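Local structure of extracellular subtilisin-like serine proteinase (1SH7) at residues Gly107-Val112 with Ser134-Ser139. The protein probably cleaves peptide bonds as a secreted, calcium-binding serine endopeptidase of the subtilisin family from a cold-adapted Vibrio, this chain being its catalytic domain. Residues are numbered along the deposited sequence; the frame is centred on the assembly and turned at random.
Sequences GVISGV and STALDS
Ile109 and Leu137 face each other where two helical segments run almost parallel, their axes 9.6 Å apart at closest approach and inclined by 10°. Ile109 CA and Leu137 CA are separated by 5.8 Å. The side chains meet through aliphatic contacts, that of Leu137 crossing those of Val108 and Ile109 at an oblique angle. Leu137 carries CG anti to its backbone N (chi1 -180°), beside the carbonyl carbon, and it is the CD1 branch, rather than CD2, that reaches segment 107-112. There Leu137 CD1 lies 3.7 Å from Val108 CG1. The methylene Ile109 CG1 is 3.8 Å from the same Leu137 CD1, with Val112 CG2 a looser neighbour. In return, Ile109 places CG1 anti to its carbonyl carbon, and its terminal CD1 settles against the first turn of the other helix, 3.7 Å from Leu137 N. Ile109 CD1 is also 3.9 Å from Ala136 CB, and the isoleucine tip thus packs on main chain as well as on side chain. That amide is already engaged: Ser134, the N-cap residue, accepts from it through OG (Leu137 N to Ser134 OG 3.1 Å, 165° at the hydrogen). The contact joins helices 105-118 and 135-146 of the alpha/beta subtilase fold over strand 123-127, whose Met127 both Val108 and Val112 touch; Val112 also meets Ala140, Val141 and Ala144 farther along helix 135-146. No hydrogen bond links the two segments: their direct contact is apolar, resting on van der Waals packing and burial of aliphatic surface (191 Å² summed over both sides), while the N-H beside which the Ile109 methyl packs points to Ser134 OG.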
loop_
_atom_site.group_PDB
_atom_site.type_symbol
_atom_site.label_atom_id
_atom_site.label_comp_id
_atom_site.label_asym_id
_atom_site.label_seq_id
_atom_site.Cartn_x
_atom_site.Cartn_y
_atom_site.Cartn_z
ATOM N N GLY A 107 17.773 -4.917 8.664
ATOM C CA GLY A 107 16.542 -5.395 9.272
ATOM C C GLY A 107 15.371 -5.366 8.287
ATOM O O GLY A 107 14.546 -6.259 8.266
ATOM N N VAL A 108 15.276 -4.312 7.483
ATOM C CA VAL A 108 14.274 -4.240 6.424
ATOM C C VAL A 108 14.472 -5.373 5.379
ATOM O O VAL A 108 13.500 -6.055 4.987
ATOM C CB VAL A 108 14.241 -2.835 5.757
ATOM C CG1 VAL A 108 13.235 -2.795 4.638
ATOM C CG2 VAL A 108 13.925 -1.744 6.798
ATOM N N ILE A 109 15.718 -5.609 4.967
ATOM C CA ILE A 109 16.026 -6.709 4.058
ATOM C C ILE A 109 15.584 -8.050 4.638
ATOM O O ILE A 109 14.979 -8.866 3.938
ATOM C CB ILE A 109 17.593 -6.715 3.680
ATOM C CG1 ILE A 109 17.887 -5.532 2.775
ATOM C CG2 ILE A 109 18.034 -8.095 3.048
ATOM C CD1 ILE A 109 19.353 -5.218 2.631
ATOM N N SER A 110 15.820 -8.266 5.932
ATOM C CA SER A 110 15.423 -9.507 6.579
ATOM C C SER A 110 13.907 -9.677 6.491
ATOM O O SER A 110 13.414 -10.786 6.270
ATOM C CB SER A 110 15.861 -9.527 8.061
ATOM O OG SER A 110 17.275 -9.566 8.168
ATOM N N GLY A 111 13.173 -8.582 6.684
ATOM C CA GLY A 111 11.727 -8.606 6.578
ATOM C C GLY A 111 11.306 -8.931 5.143
ATOM O O GLY A 111 10.384 -9.713 4.941
ATOM N N VAL A 112 11.994 -8.342 4.165
ATOM C CA VAL A 112 11.655 -8.561 2.751
ATOM C C VAL A 112 11.887 -10.047 2.392
ATOM O O VAL A 112 11.014 -10.703 1.820
ATOM C CB VAL A 112 12.453 -7.613 1.837
ATOM C CG1 VAL A 112 12.310 -7.987 0.361
ATOM C CG2 VAL A 112 12.056 -6.161 2.103
ATOM N N SER A 134 19.936 2.338 -1.761
ATOM C CA SER A 134 20.590 1.112 -1.251
ATOM C C SER A 134 20.482 0.025 -2.316
ATOM O O SER A 134 19.406 -0.483 -2.542
ATOM C CB SER A 134 19.901 0.652 0.042
ATOM O OG SER A 134 20.299 -0.642 0.500
ATOM N N THR A 135 21.571 -0.353 -2.990
ATOM C CA THR A 135 21.454 -1.445 -3.954
ATOM C C THR A 135 21.137 -2.774 -3.259
ATOM O O THR A 135 20.451 -3.612 -3.834
ATOM C CB THR A 135 22.666 -1.572 -4.918
ATOM O OG1 THR A 135 23.810 -2.066 -4.221
ATOM C CG2 THR A 135 23.073 -0.189 -5.459
ATOM N N ALA A 136 21.573 -2.943 -2.018
ATOM C CA ALA A 136 21.294 -4.180 -1.286
ATOM C C ALA A 136 19.799 -4.343 -1.001
ATOM O O ALA A 136 19.238 -5.428 -1.225
ATOM C CB ALA A 136 22.083 -4.252 -0.001
ATOM N N LEU A 137 19.158 -3.289 -0.512
ATOM C CA LEU A 137 17.695 -3.326 -0.293
ATOM C C LEU A 137 16.927 -3.462 -1.613
ATOM O O LEU A 137 15.943 -4.202 -1.692
ATOM C CB LEU A 137 17.238 -2.066 0.436
ATOM C CG LEU A 137 15.751 -1.904 0.772
ATOM C CD1 LEU A 137 15.160 -3.148 1.492
ATOM C CD2 LEU A 137 15.557 -0.605 1.607
ATOM N N ASP A 138 17.373 -2.752 -2.646
ATOM C CA ASP A 138 16.767 -2.853 -3.983
ATOM C C ASP A 138 16.814 -4.290 -4.481
ATOM O O ASP A 138 15.849 -4.798 -5.051
ATOM C CB ASP A 138 17.503 -1.995 -5.009
ATOM C CG ASP A 138 17.304 -0.518 -4.816
ATOM O OD1 ASP A 138 16.530 -0.103 -3.917
ATOM O OD2 ASP A 138 17.895 0.318 -5.576
ATOM N N SER A 139 17.958 -4.935 -4.287
ATOM C CA SER A 139 18.170 -6.310 -4.746
ATOM C C SER A 139 17.284 -7.315 -4.004
ATOM O O SER A 139 16.708 -8.232 -4.621
ATOM C CB SER A 139 19.659 -6.678 -4.645
ATOM O OG SER A 139 20.386 -5.872 -5.557
#